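Local coordinates for protein alternansucrase (Leuconostoc mesenteroides, PDB 6HVG) that belongs to glycoside hydrolase family 70, large multidomain proteins with a TIM-barrel-type core, and binds a calcium ion, at residues 762-767 and 780-785; 767-772 and 786-791. All blocks are in the same frame, centred on the assembly; numbering follows the deposited sequence.

Contact 1. Residues 762-767 and 780-785; sequences KAMIDH and DQLAQG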
# COMPACT_ATOMS: atom_id res chain seq x y z
N LYS A 762 13.08 1.94 2.39
CA LYS A 762 13.42 1.90 3.83
C LYS A 762 14.76 2.57 4.06
O LYS A 762 14.94 3.28 5.05
CB LYS A 762 13.50 0.47 4.38
CG LYS A 762 12.26 -0.38 4.17
CD LYS A 762 11.85 -1.19 5.39
CE LYS A 762 10.82 -2.29 5.03
NZ LYS A 762 11.33 -3.37 4.13
N ALA A 763 15.69 2.36 3.14
CA ALA A 763 17.01 2.99 3.22
C ALA A 763 16.91 4.51 3.11
O ALA A 763 17.54 5.23 3.87
CB ALA A 763 17.91 2.45 2.13
N MET A 764 16.06 5.00 2.21
CA MET A 764 15.84 6.44 2.03
C MET A 764 15.18 7.06 3.27
O MET A 764 15.55 8.15 3.70
CB MET A 764 14.98 6.71 0.80
CG MET A 764 15.67 6.26 -0.48
SD MET A 764 14.69 6.36 -1.98
CE MET A 764 14.60 8.14 -2.24
N ILE A 765 14.25 6.32 3.86
CA ILE A 765 13.53 6.73 5.07
C ILE A 765 14.49 6.81 6.25
O ILE A 765 14.50 7.79 6.99
CB ILE A 765 12.38 5.74 5.40
CG1 ILE A 765 11.34 5.75 4.27
CG2 ILE A 765 11.70 6.13 6.70
CD1 ILE A 765 10.22 4.72 4.38
N ASP A 766 15.31 5.78 6.41
CA ASP A 766 16.27 5.71 7.51
C ASP A 766 17.29 6.84 7.49
O ASP A 766 17.80 7.19 8.54
CB ASP A 766 17.01 4.38 7.46
CG ASP A 766 17.44 3.89 8.84
OD1 ASP A 766 16.60 3.83 9.77
OD2 ASP A 766 18.63 3.54 8.97
N HIS A 767 17.61 7.38 6.32
CA HIS A 767 18.57 8.48 6.19
C HIS A 767 17.89 9.84 5.98
O HIS A 767 18.52 10.82 5.56
CB HIS A 767 19.58 8.17 5.07
CG HIS A 767 20.60 7.13 5.43
ND1 HIS A 767 20.30 5.79 5.55
CD2 HIS A 767 21.92 7.25 5.71
CE1 HIS A 767 21.39 5.12 5.89
NE2 HIS A 767 22.39 5.98 6.00
N ASP A 780 17.56 12.48 -8.08
CA ASP A 780 18.70 12.80 -7.21
C ASP A 780 18.50 12.21 -5.82
O ASP A 780 19.43 11.68 -5.23
CB ASP A 780 18.92 14.32 -7.11
CG ASP A 780 18.99 14.98 -8.48
OD1 ASP A 780 19.63 16.03 -8.62
OD2 ASP A 780 18.39 14.42 -9.44
N GLN A 781 17.29 12.34 -5.28
CA GLN A 781 16.97 11.77 -3.99
C GLN A 781 17.18 10.26 -4.02
O GLN A 781 17.73 9.68 -3.08
CB GLN A 781 15.52 12.08 -3.61
CG GLN A 781 15.30 13.39 -2.87
CD GLN A 781 13.83 13.73 -2.77
OE1 GLN A 781 13.24 14.14 -3.75
NE2 GLN A 781 13.24 13.53 -1.61
N LEU A 782 16.74 9.62 -5.10
CA LEU A 782 16.97 8.19 -5.28
C LEU A 782 18.46 7.83 -5.29
O LEU A 782 18.87 6.87 -4.63
CB LEU A 782 16.33 7.71 -6.56
CG LEU A 782 16.46 6.22 -6.91
CD1 LEU A 782 16.00 5.34 -5.78
CD2 LEU A 782 15.64 5.93 -8.16
N ALA A 783 19.27 8.60 -6.02
CA ALA A 783 20.71 8.36 -6.14
C ALA A 783 21.45 8.41 -4.80
O ALA A 783 22.33 7.58 -4.54
CB ALA A 783 21.33 9.34 -7.12
N GLN A 784 21.09 9.39 -3.97
CA GLN A 784 21.69 9.53 -2.63
C GLN A 784 21.35 8.35 -1.74
O GLN A 784 22.22 7.83 -1.04
CB GLN A 784 21.17 10.78 -1.93
CG GLN A 784 21.59 12.11 -2.53
CD GLN A 784 20.81 13.27 -1.93
OE1 GLN A 784 20.05 13.11 -0.97
NE2 GLN A 784 20.99 14.45 -2.51
N GLY A 785 20.09 7.93 -1.78
CA GLY A 785 19.63 6.78 -1.01
C GLY A 785 20.34 5.52 -1.46
O GLY A 785 20.78 4.70 -0.66

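Contact 2. Residues 767-772 and 786-791; sequences HGIIKN and MEFYYK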
# COMPACT_ATOMS: atom_id res chain seq x y z
N HIS A 767 17.61 7.38 6.32
CA HIS A 767 18.57 8.48 6.19
C HIS A 767 17.89 9.84 5.98
O HIS A 767 18.52 10.82 5.56
CB HIS A 767 19.58 8.17 5.07
CG HIS A 767 20.60 7.13 5.43
ND1 HIS A 767 20.30 5.79 5.55
CD2 HIS A 767 21.92 7.25 5.71
CE1 HIS A 767 21.39 5.12 5.89
NE2 HIS A 767 22.39 5.98 6.00
N GLY A 768 16.60 9.91 6.31
CA GLY A 768 15.84 11.16 6.25
C GLY A 768 15.61 11.75 4.86
O GLY A 768 15.29 12.93 4.74
N ILE A 769 15.76 10.95 3.82
CA ILE A 769 15.59 11.44 2.45
C ILE A 769 14.12 11.58 2.07
O ILE A 769 13.74 12.50 1.36
CB ILE A 769 16.34 10.54 1.46
CG1 ILE A 769 17.81 10.50 1.86
CG2 ILE A 769 16.16 11.06 0.03
CD1 ILE A 769 18.73 9.93 0.81
N ILE A 770 13.29 10.68 2.59
CA ILE A 770 11.85 10.80 2.48
C ILE A 770 11.28 10.41 3.82
O ILE A 770 11.96 9.81 4.66
CB ILE A 770 11.28 9.87 1.41
CG1 ILE A 770 11.64 8.41 1.71
CG2 ILE A 770 11.79 10.28 0.05
CD1 ILE A 770 11.07 7.41 0.72
N LYS A 771 10.00 10.71 4.02
CA LYS A 771 9.34 10.35 5.27
C LYS A 771 8.49 9.08 5.13
O LYS A 771 8.55 8.21 5.99
CB LYS A 771 8.52 11.54 5.75
CG LYS A 771 9.40 12.78 5.90
CD LYS A 771 8.68 13.99 6.49
CE LYS A 771 9.60 15.21 6.59
NZ LYS A 771 10.24 15.59 5.29
N ASN A 772 7.75 8.97 4.03
CA ASN A 772 6.82 7.85 3.83
C ASN A 772 7.14 7.06 2.57
O ASN A 772 7.68 7.60 1.61
CB ASN A 772 5.39 8.38 3.67
CG ASN A 772 4.79 8.86 4.97
OD1 ASN A 772 5.50 9.14 5.92
ND2 ASN A 772 3.48 8.96 5.00
N MET A 786 20.48 5.41 -2.77
CA MET A 786 21.13 4.27 -3.38
C MET A 786 22.56 4.08 -2.90
O MET A 786 23.00 2.94 -2.74
CB MET A 786 21.09 4.37 -4.90
CG MET A 786 19.75 3.97 -5.49
SD MET A 786 19.31 2.28 -5.06
CE MET A 786 17.92 2.06 -6.17
N GLU A 787 23.26 5.19 -2.66
CA GLU A 787 24.63 5.09 -2.13
C GLU A 787 24.67 4.42 -0.74
O GLU A 787 25.60 3.66 -0.46
CB GLU A 787 25.33 6.46 -2.13
CG GLU A 787 25.75 6.94 -3.52
CD GLU A 787 26.72 5.99 -4.25
OE1 GLU A 787 27.85 5.75 -3.76
OE2 GLU A 787 26.36 5.46 -5.33
N PHE A 788 23.66 4.68 0.10
CA PHE A 788 23.57 4.01 1.41
C PHE A 788 23.20 2.54 1.26
O PHE A 788 23.72 1.67 1.97
CB PHE A 788 22.55 4.73 2.34
CG PHE A 788 22.92 6.16 2.67
CD1 PHE A 788 24.10 6.46 3.34
CD2 PHE A 788 22.09 7.21 2.27
CE1 PHE A 788 24.45 7.77 3.61
CE2 PHE A 788 22.44 8.52 2.55
CZ PHE A 788 23.62 8.80 3.21
N TYR A 789 22.28 2.29 0.33
CA TYR A 789 21.81 0.95 -0.01
C TYR A 789 22.97 0.07 -0.49
O TYR A 789 23.10 -1.08 -0.06
CB TYR A 789 20.72 1.05 -1.07
CG TYR A 789 20.12 -0.24 -1.57
CD1 TYR A 789 19.17 -0.92 -0.83
CD2 TYR A 789 20.48 -0.76 -2.79
CE1 TYR A 789 18.60 -2.09 -1.29
CE2 TYR A 789 19.93 -1.94 -3.27
CZ TYR A 789 18.98 -2.60 -2.51
OH TYR A 789 18.39 -3.75 -2.98
N TYR A 790 23.80 0.62 -1.37
CA TYR A 790 25.01 -0.09 -1.82
C TYR A 790 25.97 -0.35 -0.65
O TYR A 790 26.49 -1.44 -0.51
CB TYR A 790 25.77 0.69 -2.91
CG TYR A 790 25.00 1.04 -4.18
CD1 TYR A 790 23.96 0.24 -4.67
CD2 TYR A 790 25.35 2.17 -4.92
CE1 TYR A 790 23.28 0.58 -5.83
CE2 TYR A 790 24.68 2.52 -6.08
CZ TYR A 790 23.65 1.73 -6.54
OH TYR A 790 23.03 2.10 -7.70
N LYS A 791 26.21 0.65 0.19
CA LYS A 791 27.12 0.53 1.35
C LYS A 791 26.67 -0.59 2.29
O LYS A 791 27.48 -1.35 2.80
CB LYS A 791 27.18 1.87 2.11
CG LYS A 791 27.94 1.87 3.43
CD LYS A 791 29.43 2.06 3.25
CE LYS A 791 30.14 1.90 4.60
NZ LYS A 791 30.19 0.49 5.13

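Contact 1. Residues 762-767 and 780-785
Met-764 lays its side chain across the flank of helix 780-785, each part of it meeting a different residue. CG lies 4.0 Å from CA of Gly-785. Glycine, which has no side chain, suits this position and lets the two backbones come within 4.9 Å, measured between the CA atoms of Met-764 and Gly-785. Farther out, SD of Met-764 passes 4.1 Å from CD1 of Leu-782, the two side chains meeting at a slant. Leu-782 starts away from helix 762-766, but with CG anti to its backbone N (chi1 -179°) one methyl reaches back to the sulfur. The methionine chain then bends at chi3 (71°), which sets CE of Met-764 3.6 Å from the carbonyl O of Gln-781. A long, flexible, apolar side chain is well suited to following such an uneven surface. The amide of Gln-781 is engaged elsewhere, by Thr-778 N and Ile-769 O. Phe-777, from the intervening loop, also packs on Met-764. The axes of segments 762-766 and 780-785 approach to 9.5 Å and are almost perpendicular (89°); the helices they belong to, 757-766 and 779-793, both lie in the connection between the adjacent parallel strands 745-747 and 821-825.

Contact 2. Residues 767-772 and 786-791
His-767 holds one carbonyl oxygen with two of its own nitrogens while its ring stacks on Phe-788. The oxygen is that of Ala-763, one helical turn back: it accepts from the backbone N of His-767 at 3.3 Å and, on the opposite face of the carbonyl plane, from ND1 at the same 3.3 Å. The bond from His-767 ND1 to Ala-763 O is bent, 145° at the hydrogen, and the oxygen stands a little out of the imidazole plane. Even so, it probably helps to fix the rotation of the ring, which chi1 of -75° places beside the backbone N. Histidine suits the site because ND1 can donate to the helix end while a flat face remains for an aromatic partner.

That partner comes from the opposite direction. The two rings stack face to face, their centroids 3.6 Å apart and their planes inclined by 19°. CD2 of His-767 lies over the centre of the phenyl ring, whereas CG of Phe-788 falls toward the rim of the imidazole. The methylene CB of Phe-788 also sits over the imidazole face, 3.9 Å from the ring centroid, in a CH-pi contact. Ile-769 meets the phenyl ring at its edge, CD1 being 4.3 Å from CE2 of Phe-788, so phenylalanine offers a face to one residue and a rim to another. Tyr-802, from a loop, touches His-767 as well.

Between His-767 and Ile-769 the chain turns at Gly-768, whose positive phi is readily adopted by glycine. Gly-768 N pairs with Ile-765 O, and Ile-769 N with Met-764 O. This is a Schellman motif with Gly-768 at C-prime, ending helix 757-766 and sending the chain into the loop that leads to helix 779-793.

Contacts 1 and 2 are successive parts of one helix-loop-helix interface, their centres about 2 Å apart. They share His-767, and their segments alternate along the chain. Helix 757-766 and the loop after it both pack on helix 779-793, which crosses the first helix almost at right angles. The Schellman bond from Ile-769 N to Met-764 O, 2.8 Å, and the probable bond from Gln-781 NE2 to Ile-769 O, 3.2 Å, bind the loop to both helices. Ile-769 CD1 also packs 3.5 Å from Gly-785 N, joining the two contacts directly. Contact 1 is mostly buried packing round Met-764, whereas contact 2 is a surface contact. Neither includes the calcium ligands Glu-575, Asp-581, Asn-625 and Asp-1159.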